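Local coordinates for uncharacterized conserved protein (Methanococcus maripaludis S2, PDB 3C2Q), which catalyses the conversion of L-ornithine to L-proline with release of ammonia, using NAD(+) as cofactor, at residues Asn219-Gly224 with Gln233-Asn238; Glu179-Gly184 with Leu226-Met231; Ile146-Gly151 with Thr185-Asn190; Met102-Glu105 with Glu109-Lys112. One frame throughout, in Å; residues are numbered along the deposited sequence.

Interaction 1. Residues Asn219-Gly224 with Gln233-Asn238; sequences NAVESG and QCIKNN
In the Rossmann-fold region, the helix-loop-helix made by helices 217-222 and 230-237 is held at this point by Val221 packing on Ile235, whose CA atoms lie 7.4 Å apart. Val221 sends its CG1 anti to the backbone N (chi1 169°), and this spreads the two methyls across the partner isoleucine: CG1 of Val221 meets CG2 of Ile235 at 3.8 Å, while CG2 of Val221 lies 3.9 Å from CG1 of Ile235. The two side chains run past each other in opposing senses, and both branches of each take part. At the exposed margin the chain of Lys236, bent at chi2 and chi3, brings its CD to 4.0 Å from CG1 of Val221, so that aliphatic carbon extends the apolar surface. An alanine here would keep neither methyl branch, and the loss would probably open a gap beside CG1 and CG2 of Ile235 and leave Lys236 CD without its apolar neighbour. Beyond the pair, Val221 also rests on Leu226, and Ile235 on Tyr241 of strand 241-244. Within helix 230-237, Asn237 ND2 gives a hydrogen bond of 2.9 Å to Gln233 O, directed at a lone pair and lying in the plane of that carbonyl; Asn237 N binds the same oxygen, which is therefore gripped twice. Each helix ends alike: Gly224 and Asn238 take positive phi, with two backbone bonds returning into the last turn. The arrangement is that of a helix-loop-helix joined by an apolar contact, with a Schellman motif closing each helix.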
loop_
_atom_site.group_PDB
_atom_site.type_symbol
_atom_site.label_atom_id
_atom_site.label_comp_id
_atom_site.label_asym_id
_atom_site.label_seq_id
_atom_site.Cartn_x
_atom_site.Cartn_y
_atom_site.Cartn_z
ATOM N N ASN B 219 -15.578 -11.697 35.109
ATOM C CA ASN B 219 -16.923 -11.640 35.708
ATOM C C ASN B 219 -18.025 -11.889 34.698
ATOM O O ASN B 219 -19.028 -12.549 35.005
ATOM C CB ASN B 219 -17.187 -10.282 36.355
ATOM C CG ASN B 219 -16.419 -10.087 37.648
ATOM O OD1 ASN B 219 -15.724 -10.980 38.100
ATOM N ND2 ASN B 219 -16.534 -8.895 38.231
ATOM N N ALA B 220 -17.881 -11.303 33.504
ATOM C CA ALA B 220 -18.827 -11.532 32.406
ATOM C C ALA B 220 -18.879 -12.990 31.946
ATOM O O ALA B 220 -19.918 -13.463 31.517
ATOM C CB ALA B 220 -18.485 -10.607 31.184
ATOM N N VAL B 221 -17.749 -13.673 31.980
ATOM C CA VAL B 221 -17.722 -15.092 31.656
ATOM C C VAL B 221 -18.407 -15.884 32.797
ATOM O O VAL B 221 -19.282 -16.711 32.541
ATOM C CB VAL B 221 -16.292 -15.616 31.382
ATOM C CG1 VAL B 221 -16.283 -17.139 31.309
ATOM C CG2 VAL B 221 -15.722 -15.007 30.054
ATOM N N GLU B 222 -18.027 -15.577 34.034
ATOM C CA GLU B 222 -18.611 -16.212 35.227
ATOM C C GLU B 222 -20.120 -16.013 35.343
ATOM O O GLU B 222 -20.829 -16.949 35.708
ATOM C CB GLU B 222 -17.854 -15.775 36.485
ATOM C CG GLU B 222 -16.479 -16.442 36.560
ATOM C CD GLU B 222 -15.629 -16.042 37.779
ATOM O OE1 GLU B 222 -16.087 -15.215 38.620
ATOM O OE2 GLU B 222 -14.492 -16.570 37.875
ATOM N N SER B 223 -20.628 -14.835 34.980
ATOM C CA SER B 223 -22.078 -14.587 34.942
ATOM C C SER B 223 -22.880 -15.212 33.775
ATOM O O SER B 223 -24.113 -15.100 33.749
ATOM C CB SER B 223 -22.354 -13.090 34.970
ATOM O OG SER B 223 -22.135 -12.508 33.688
ATOM N N GLY B 224 -22.203 -15.842 32.809
ATOM C CA GLY B 224 -22.857 -16.340 31.601
ATOM C C GLY B 224 -23.192 -15.291 30.548
ATOM O O GLY B 224 -23.829 -15.604 29.542
ATOM N N GLN B 233 -12.275 -17.781 25.600
ATOM C CA GLN B 233 -11.351 -18.884 25.635
ATOM C C GLN B 233 -10.117 -18.623 26.495
ATOM O O GLN B 233 -9.565 -19.575 27.064
ATOM C CB GLN B 233 -10.944 -19.351 24.247
ATOM C CG GLN B 233 -12.106 -19.961 23.459
ATOM C CD GLN B 233 -12.616 -21.287 24.020
ATOM O OE1 GLN B 233 -11.938 -21.960 24.809
ATOM N NE2 GLN B 233 -13.828 -21.662 23.606
ATOM N N CYS B 234 -9.674 -17.370 26.568
ATOM C CA CYS B 234 -8.544 -17.038 27.451
ATOM C C CYS B 234 -8.939 -17.270 28.917
ATOM O O CYS B 234 -8.160 -17.843 29.685
ATOM C CB CYS B 234 -8.071 -15.589 27.258
ATOM S SG CYS B 234 -7.160 -15.346 25.690
ATOM N N ILE B 235 -10.119 -16.784 29.297
ATOM C CA ILE B 235 -10.636 -17.026 30.652
ATOM C C ILE B 235 -10.703 -18.531 30.941
ATOM O O ILE B 235 -10.155 -19.003 31.952
ATOM C CB ILE B 235 -12.010 -16.349 30.877
ATOM C CG1 ILE B 235 -11.876 -14.808 30.781
ATOM C CG2 ILE B 235 -12.662 -16.798 32.232
ATOM C CD1 ILE B 235 -10.721 -14.188 31.662
ATOM N N LYS B 236 -11.334 -19.284 30.044
ATOM C CA LYS B 236 -11.578 -20.716 30.293
ATOM C C LYS B 236 -10.314 -21.504 30.382
ATOM O O LYS B 236 -10.256 -22.507 31.104
ATOM C CB LYS B 236 -12.453 -21.344 29.212
ATOM C CG LYS B 236 -13.811 -20.693 29.049
ATOM C CD LYS B 236 -14.622 -20.599 30.355
ATOM C CE LYS B 236 -15.395 -21.862 30.656
ATOM N NZ LYS B 236 -16.490 -21.578 31.651
ATOM N N ASN B 237 -9.293 -21.077 29.638
ATOM C CA ASN B 237 -8.088 -21.865 29.533
ATOM C C ASN B 237 -6.936 -21.266 30.315
ATOM O O ASN B 237 -5.817 -21.734 30.216
ATOM C CB ASN B 237 -7.728 -22.096 28.051
ATOM C CG ASN B 237 -8.720 -22.990 27.367
ATOM O OD1 ASN B 237 -8.690 -24.204 27.562
ATOM N ND2 ASN B 237 -9.632 -22.406 26.595
ATOM N N ASN B 238 -7.248 -20.244 31.109
ATOM C CA ASN B 238 -6.265 -19.520 31.914
ATOM C C ASN B 238 -5.081 -19.021 31.078
ATOM O O ASN B 238 -3.916 -19.179 31.474
ATOM C CB ASN B 238 -5.789 -20.375 33.108
ATOM C CG ASN B 238 -6.951 -20.996 33.883
ATOM O OD1 ASN B 238 -7.027 -22.221 34.027
ATOM N ND2 ASN B 238 -7.869 -20.158 34.369
#

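Interaction 2. Residues Glu179-Gly184 with Leu226-Met231; sequences ESALYG and LKEGIM
Ala181, in the last turn of helix 171-183, fits its CB against the connection that leads into helix 230-237, and the CA atoms of Ala181 and Glu228 are only 5.6 Å apart. The tight part gathers round that one methyl. Ala181 CB lies 3.2 Å from Glu228 O and 3.5 Å from Leu226 CD1; Leu226 reaches it with CG anti to the backbone N (chi1 -175°), and is buried against Ile178, Ile217 and Val221. A third touch comes from Glu228 CG, 3.6 Å from Ala181 CB. The looser side follows Glu228 outward: this exposed residue runs extended beyond CG alongside the helix, and its carboxylate only skirts the backbone, with OE2 3.9 Å from Ala181 CA and 4.2 Å from Ser180 O. OE2 and Ser180 O, both acceptors, simply stand apart. The hydroxyl of Ser180 is engaged elsewhere, bonding to Asp177 O. Gly229, at the N-cap position, has phi of 111°; a CB there would collide with Glu228 O and approach Ala181 CB. Asp177 of helix 171-183 takes the amides of Ile230 and Met231 on its two carboxylate oxygens, so the arrangement is that of a helix N-terminus seated on a neighbouring helix of the Rossmann-fold region.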
loop_
_atom_site.group_PDB
_atom_site.type_symbol
_atom_site.label_atom_id
_atom_site.label_comp_id
_atom_site.label_asym_id
_atom_site.label_seq_id
_atom_site.Cartn_x
_atom_site.Cartn_y
_atom_site.Cartn_z
ATOM N N GLU B 179 -18.169 -7.889 21.166
ATOM C CA GLU B 179 -19.267 -7.519 20.271
ATOM C C GLU B 179 -19.733 -8.686 19.423
ATOM O O GLU B 179 -20.960 -8.888 19.245
ATOM C CB GLU B 179 -18.890 -6.365 19.325
ATOM C CG GLU B 179 -20.055 -5.810 18.552
ATOM C CD GLU B 179 -19.636 -4.965 17.335
ATOM O OE1 GLU B 179 -18.476 -4.462 17.291
ATOM O OE2 GLU B 179 -20.457 -4.796 16.408
ATOM N N SER B 180 -18.778 -9.433 18.859
ATOM C CA SER B 180 -19.181 -10.507 17.962
ATOM C C SER B 180 -19.763 -11.666 18.780
ATOM O O SER B 180 -20.704 -12.313 18.332
ATOM C CB SER B 180 -18.046 -10.957 17.005
ATOM O OG SER B 180 -16.989 -11.517 17.748
ATOM N N ALA B 181 -19.239 -11.897 19.980
ATOM C CA ALA B 181 -19.788 -12.938 20.861
ATOM C C ALA B 181 -21.221 -12.619 21.288
ATOM O O ALA B 181 -22.095 -13.487 21.216
ATOM C CB ALA B 181 -18.885 -13.153 22.079
ATOM N N LEU B 182 -21.477 -11.376 21.687
ATOM C CA LEU B 182 -22.802 -10.981 22.170
ATOM C C LEU B 182 -23.793 -10.791 21.061
ATOM O O LEU B 182 -24.956 -11.189 21.190
ATOM C CB LEU B 182 -22.737 -9.687 22.998
ATOM C CG LEU B 182 -21.927 -9.775 24.287
ATOM C CD1 LEU B 182 -21.943 -8.390 24.956
ATOM C CD2 LEU B 182 -22.477 -10.807 25.225
ATOM N N TYR B 183 -23.363 -10.139 19.972
ATOM C CA TYR B 183 -24.281 -9.705 18.929
ATOM C C TYR B 183 -24.086 -10.277 17.518
ATOM O O TYR B 183 -24.886 -9.993 16.619
ATOM C CB TYR B 183 -24.305 -8.179 18.860
ATOM C CG TYR B 183 -24.561 -7.571 20.219
ATOM C CD1 TYR B 183 -25.801 -7.739 20.859
ATOM C CD2 TYR B 183 -23.556 -6.884 20.891
ATOM C CE1 TYR B 183 -26.018 -7.228 22.113
ATOM C CE2 TYR B 183 -23.767 -6.369 22.159
ATOM C CZ TYR B 183 -24.996 -6.532 22.755
ATOM O OH TYR B 183 -25.209 -6.019 24.012
ATOM N N GLY B 184 -23.012 -11.016 17.306
ATOM C CA GLY B 184 -22.755 -11.563 15.969
ATOM C C GLY B 184 -22.129 -10.572 14.972
ATOM O O GLY B 184 -22.005 -10.899 13.763
ATOM N N LEU B 226 -20.844 -13.554 28.721
ATOM C CA LEU B 226 -19.896 -13.834 27.634
ATOM C C LEU B 226 -19.664 -15.325 27.540
ATOM O O LEU B 226 -19.120 -15.928 28.470
ATOM C CB LEU B 226 -18.587 -13.093 27.888
ATOM C CG LEU B 226 -17.513 -13.180 26.798
ATOM C CD1 LEU B 226 -18.091 -12.614 25.487
ATOM C CD2 LEU B 226 -16.251 -12.443 27.240
ATOM N N LYS B 227 -20.066 -15.902 26.408
ATOM C CA LYS B 227 -20.188 -17.357 26.223
ATOM C C LYS B 227 -19.299 -17.947 25.128
ATOM O O LYS B 227 -19.308 -19.165 24.897
ATOM C CB LYS B 227 -21.642 -17.694 25.844
ATOM C CG LYS B 227 -22.663 -17.476 26.964
ATOM C CD LYS B 227 -24.109 -17.852 26.517
ATOM C CE LYS B 227 -24.860 -16.642 25.918
ATOM N NZ LYS B 227 -26.358 -16.630 26.191
ATOM N N GLU B 228 -18.568 -17.091 24.406
ATOM C CA GLU B 228 -17.775 -17.580 23.273
ATOM C C GLU B 228 -16.770 -16.497 22.869
ATOM O O GLU B 228 -16.917 -15.326 23.273
ATOM C CB GLU B 228 -18.675 -17.929 22.060
ATOM C CG GLU B 228 -19.290 -16.692 21.415
ATOM C CD GLU B 228 -20.252 -16.968 20.245
ATOM O OE1 GLU B 228 -21.222 -17.725 20.420
ATOM O OE2 GLU B 228 -20.066 -16.389 19.146
ATOM N N GLY B 229 -15.764 -16.884 22.075
ATOM C CA GLY B 229 -14.847 -15.905 21.478
ATOM C C GLY B 229 -13.450 -16.013 22.077
ATOM O O GLY B 229 -13.139 -16.900 22.900
ATOM N N ILE B 230 -12.577 -15.110 21.644
ATOM C CA ILE B 230 -11.172 -15.152 22.032
ATOM C C ILE B 230 -10.984 -14.896 23.532
ATOM O O ILE B 230 -10.281 -15.651 24.194
ATOM C CB ILE B 230 -10.350 -14.114 21.215
ATOM C CG1 ILE B 230 -10.368 -14.449 19.718
ATOM C CG2 ILE B 230 -8.908 -14.046 21.763
ATOM C CD1 ILE B 230 -10.165 -13.157 18.791
HETATM N N MSE B 231 -11.569 -13.823 24.052
HETATM C CA MSE B 231 -11.381 -13.446 25.453
HETATM C C MSE B 231 -12.015 -14.530 26.357
HETATM O O MSE B 231 -11.417 -14.928 27.357
HETATM C CB MSE B 231 -12.020 -12.078 25.747
HETATM C CG MSE B 231 -11.580 -10.929 24.806
HETATM SE SE MSE B 231 -9.602 -10.941 24.658
HETATM C CE MSE B 231 -9.215 -10.415 26.403
#

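Interaction 3. Residues Ile146-Gly151 with Thr185-Asn190; sequences IIHTGG and TSLGVN
His148, in the last turn of helix 145-148, faces Ser186 with 5.6 Å between their CA atoms, where the helix closes in a Schellman motif at Gly150 and strands 185-186 and 189-190 form a beta hairpin through a type I' turn from Ser186 to Val189. Ser186 turns its OG anti to the backbone N (chi1 -172°), which directs the hydroxyl at the helix and to the edge of the imidazole. His148 ND1 and Ser186 OG are hydrogen-bonded at 2.7 Å; either may be the donor, and the angle of 136° makes the bond noticeably bent. The neighbouring turn residue, Leu187, lies over the ring: its CD1 sits 3.6 Å from the centroid of the His148 ring and 12° off the ring normal, a CH-pi contact with the face. Thus one residue of the hairpin fixes an edge of the ring while the next covers its face. His176 of helix 171-183 adds an edge-to-face contact, and Glu109 of the second subunit also packs on His148, so the ring stands near a subunit boundary. The His148 side chain is about 6 Å from that of Ala172, a residue assigned by similarity to NAD(+) binding, which places the contact beside the probable cofactor site. Ile147 completes the packing: its CG2 lies 3.6 Å from Ser186 CB and 3.5 Å from Ser186 OG.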
loop_
_atom_site.group_PDB
_atom_site.type_symbol
_atom_site.label_atom_id
_atom_site.label_comp_id
_atom_site.label_asym_id
_atom_site.label_seq_id
_atom_site.Cartn_x
_atom_site.Cartn_y
_atom_site.Cartn_z
ATOM N N ILE B 146 -8.483 -8.585 12.948
ATOM C CA ILE B 146 -8.690 -10.018 13.106
ATOM C C ILE B 146 -10.187 -10.261 13.153
ATOM O O ILE B 146 -10.684 -11.189 12.514
ATOM C CB ILE B 146 -8.054 -10.561 14.419
ATOM C CG1 ILE B 146 -6.515 -10.536 14.322
ATOM C CG2 ILE B 146 -8.526 -12.024 14.701
ATOM C CD1 ILE B 146 -5.866 -10.662 15.728
ATOM N N ILE B 147 -10.898 -9.423 13.915
ATOM C CA ILE B 147 -12.343 -9.602 14.104
ATOM C C ILE B 147 -13.117 -9.115 12.884
ATOM O O ILE B 147 -13.999 -9.826 12.351
ATOM C CB ILE B 147 -12.896 -8.880 15.398
ATOM C CG1 ILE B 147 -12.004 -9.150 16.613
ATOM C CG2 ILE B 147 -14.349 -9.339 15.681
ATOM C CD1 ILE B 147 -11.714 -10.682 16.895
ATOM N N HIS B 148 -12.767 -7.916 12.409
ATOM C CA HIS B 148 -13.468 -7.350 11.256
ATOM C C HIS B 148 -13.424 -8.234 10.040
ATOM O O HIS B 148 -14.380 -8.245 9.273
ATOM C CB HIS B 148 -12.900 -5.969 10.849
ATOM C CG HIS B 148 -12.818 -4.993 11.974
ATOM N ND1 HIS B 148 -13.704 -4.987 13.039
ATOM C CD2 HIS B 148 -11.926 -4.001 12.214
ATOM C CE1 HIS B 148 -13.365 -4.028 13.880
ATOM N NE2 HIS B 148 -12.299 -3.401 13.395
ATOM N N THR B 149 -12.324 -8.963 9.857
ATOM C CA THR B 149 -12.143 -9.810 8.653
ATOM C C THR B 149 -12.644 -11.252 8.820
ATOM O O THR B 149 -12.481 -12.074 7.909
ATOM C CB THR B 149 -10.654 -9.869 8.229
ATOM O OG1 THR B 149 -9.890 -10.448 9.283
ATOM C CG2 THR B 149 -10.120 -8.506 7.915
ATOM N N GLY B 150 -13.258 -11.555 9.963
ATOM C CA GLY B 150 -13.856 -12.892 10.184
ATOM C C GLY B 150 -12.860 -13.919 10.668
ATOM O O GLY B 150 -13.152 -15.117 10.638
ATOM N N GLY B 151 -11.696 -13.453 11.143
ATOM C CA GLY B 151 -10.672 -14.329 11.681
ATOM C C GLY B 151 -10.838 -14.673 13.160
ATOM O O GLY B 151 -10.101 -15.480 13.671
ATOM N N THR B 185 -21.730 -9.389 15.460
ATOM C CA THR B 185 -21.155 -8.334 14.585
ATOM C C THR B 185 -19.785 -7.794 15.055
ATOM O O THR B 185 -19.392 -7.960 16.213
ATOM C CB THR B 185 -22.086 -7.091 14.490
ATOM O OG1 THR B 185 -22.266 -6.531 15.798
ATOM C CG2 THR B 185 -23.444 -7.448 13.926
ATOM N N SER B 186 -19.078 -7.133 14.135
ATOM C CA SER B 186 -17.927 -6.304 14.482
ATOM C C SER B 186 -18.119 -5.041 13.689
ATOM O O SER B 186 -18.312 -5.099 12.464
ATOM C CB SER B 186 -16.621 -6.992 14.088
ATOM O OG SER B 186 -15.499 -6.263 14.607
ATOM N N LEU B 187 -18.151 -3.913 14.390
ATOM C CA LEU B 187 -18.504 -2.649 13.768
ATOM C C LEU B 187 -19.934 -2.701 13.185
ATOM O O LEU B 187 -20.247 -1.998 12.205
ATOM C CB LEU B 187 -17.484 -2.341 12.643
ATOM C CG LEU B 187 -16.039 -2.014 13.044
ATOM C CD1 LEU B 187 -15.172 -1.803 11.776
ATOM C CD2 LEU B 187 -16.050 -0.788 13.915
ATOM N N GLY B 188 -20.788 -3.568 13.746
ATOM C CA GLY B 188 -22.164 -3.650 13.258
ATOM C C GLY B 188 -22.320 -4.463 12.003
ATOM O O GLY B 188 -23.401 -4.492 11.437
ATOM N N VAL B 189 -21.241 -5.111 11.544
ATOM C CA VAL B 189 -21.293 -5.950 10.355
ATOM C C VAL B 189 -21.343 -7.403 10.788
ATOM O O VAL B 189 -20.519 -7.841 11.561
ATOM C CB VAL B 189 -20.070 -5.696 9.384
ATOM C CG1 VAL B 189 -20.139 -6.649 8.197
ATOM C CG2 VAL B 189 -20.081 -4.230 8.879
ATOM N N ASN B 190 -22.307 -8.165 10.273
ATOM C CA ASN B 190 -22.492 -9.536 10.710
ATOM C C ASN B 190 -21.321 -10.396 10.199
ATOM O O ASN B 190 -21.064 -10.383 9.007
ATOM C CB ASN B 190 -23.821 -10.079 10.154
ATOM C CG ASN B 190 -24.085 -11.492 10.576
ATOM O OD1 ASN B 190 -23.604 -12.416 9.964
ATOM N ND2 ASN B 190 -24.877 -11.669 11.651
#

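Interaction 4. Residues Met102-Glu105 with Glu109-Lys112; sequences MNSE and EKPK
Lys110 runs nearly straight through chi2 and chi3 and then bends at chi4 (-63°), a turn that brings its NZ to Ser104, whose OG occupies the position between the backbone N and the carbonyl carbon (chi1 54°). The ammonium group gives two hydrogen bonds to this one residue: 2.9 Å from Lys110 NZ to Ser104 O, with the donor tilted 25° from the carbonyl plane, and 3.2 Å from Lys110 NZ to Ser104 OG. Met102 O is also near, but at a poor angle for bonding. A leucine in place of Lys110 would have no ammonium group, and Ser104 O and OG would probably lose the donor that ties them to the returning chain. Nearby, selenomethionine Met102 lies roughly perpendicular to Glu109, its CE 3.2 Å from Glu109 O and 3.6 Å from Glu109 CB. Ser104 and Glu109 each have a partner in the third subunit: Ser104 OG bonds to Asp314 of that chain, and Glu109 forms a salt bridge with its Arg315. The arrangement is that of a loop whose limbs a lysine ties through a carbonyl and a hydroxyl, at a subunit interface of the tetramer just before Pro111, the N-cap position of helix 112-133.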
loop_
_atom_site.group_PDB
_atom_site.type_symbol
_atom_site.label_atom_id
_atom_site.label_comp_id
_atom_site.label_asym_id
_atom_site.label_seq_id
_atom_site.Cartn_x
_atom_site.Cartn_y
_atom_site.Cartn_z
HETATM N N MSE B 102 12.458 -12.340 -6.782
HETATM C CA MSE B 102 11.492 -12.534 -5.695
HETATM C C MSE B 102 12.179 -12.689 -4.317
HETATM O O MSE B 102 11.688 -13.385 -3.441
HETATM C CB MSE B 102 10.636 -13.756 -5.967
HETATM C CG MSE B 102 10.096 -13.830 -7.361
HETATM SE SE MSE B 102 9.080 -12.209 -7.812
HETATM C CE MSE B 102 7.730 -12.481 -6.800
ATOM N N ASN B 103 13.298 -12.029 -4.105
ATOM C CA ASN B 103 13.956 -12.216 -2.823
ATOM C C ASN B 103 13.744 -11.051 -1.841
ATOM O O ASN B 103 14.446 -10.984 -0.836
ATOM C CB ASN B 103 15.455 -12.519 -3.008
ATOM C CG ASN B 103 16.158 -11.460 -3.824
ATOM O OD1 ASN B 103 15.547 -10.752 -4.613
ATOM N ND2 ASN B 103 17.449 -11.306 -3.594
ATOM N N SER B 104 12.784 -10.155 -2.122
ATOM C CA SER B 104 12.415 -9.095 -1.182
ATOM C C SER B 104 12.137 -9.711 0.164
ATOM O O SER B 104 11.673 -10.848 0.247
ATOM C CB SER B 104 11.166 -8.332 -1.658
ATOM O OG SER B 104 10.115 -9.251 -1.895
ATOM N N GLU B 105 12.441 -8.979 1.223
ATOM C CA GLU B 105 12.041 -9.373 2.568
ATOM C C GLU B 105 10.532 -9.280 2.757
ATOM O O GLU B 105 9.931 -10.019 3.522
ATOM C CB GLU B 105 12.717 -8.431 3.583
ATOM C CG GLU B 105 14.211 -8.489 3.545
ATOM C CD GLU B 105 14.781 -9.458 4.545
ATOM O OE1 GLU B 105 14.186 -10.557 4.759
ATOM O OE2 GLU B 105 15.847 -9.105 5.125
ATOM N N GLU B 109 3.833 -11.172 -3.025
ATOM C CA GLU B 109 4.032 -12.094 -4.147
ATOM C C GLU B 109 4.946 -13.256 -3.736
ATOM O O GLU B 109 6.077 -13.370 -4.260
ATOM C CB GLU B 109 4.660 -11.384 -5.345
ATOM C CG GLU B 109 3.820 -10.254 -5.935
ATOM C CD GLU B 109 4.429 -9.720 -7.218
ATOM O OE1 GLU B 109 5.614 -9.299 -7.212
ATOM O OE2 GLU B 109 3.697 -9.746 -8.224
ATOM N N LYS B 110 4.465 -14.073 -2.799
ATOM C CA LYS B 110 5.207 -15.238 -2.271
ATOM C C LYS B 110 4.213 -16.348 -2.003
ATOM O O LYS B 110 3.090 -16.071 -1.652
ATOM C CB LYS B 110 5.982 -14.897 -0.976
ATOM C CG LYS B 110 7.004 -13.697 -1.149
ATOM C CD LYS B 110 7.874 -13.492 0.084
ATOM C CE LYS B 110 8.773 -12.231 -0.077
ATOM N NZ LYS B 110 9.761 -12.370 -1.223
ATOM N N PRO B 111 4.619 -17.622 -2.192
ATOM C CA PRO B 111 3.653 -18.741 -2.105
ATOM C C PRO B 111 3.008 -18.937 -0.721
ATOM O O PRO B 111 3.700 -19.279 0.262
ATOM C CB PRO B 111 4.479 -19.953 -2.569
ATOM C CG PRO B 111 5.585 -19.329 -3.450
ATOM C CD PRO B 111 5.942 -18.086 -2.629
ATOM N N LYS B 112 1.698 -18.688 -0.652
ATOM C CA LYS B 112 1.026 -18.567 0.660
ATOM C C LYS B 112 0.701 -19.894 1.317
ATOM O O LYS B 112 0.949 -20.088 2.524
ATOM C CB LYS B 112 -0.214 -17.673 0.583
ATOM C CG LYS B 112 0.078 -16.214 0.192
ATOM C CD LYS B 112 0.860 -15.460 1.303
ATOM C CE LYS B 112 1.545 -14.210 0.673
ATOM N NZ LYS B 112 0.498 -13.275 0.018
#

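Overall arrangement
From the N terminus, interaction 4 comes first, closing a three-residue loop within the long connection from strand 84-86 to helix 112-133; it lies about 28 Å, centre to centre, from interaction 3. Interaction 3 joins helix 145-148 to the hairpin of strands 185-186 and 189-190, enclosing helix 152-160, strand 166-170 and helix 171-183. Interaction 2 starts inside that span and crosses it, carrying helix 171-183 to the approach to helix 230-237; Glu179 OE2 bonds to Thr185 OG1 where the two meet. Interaction 1, a local helix-loop-helix contact, in turn crosses interaction 2, and the two share helix 230-237. Interactions 1 to 3 thus lie within the Rossmann-fold region; interactions 3 and 4 both touch the second subunit.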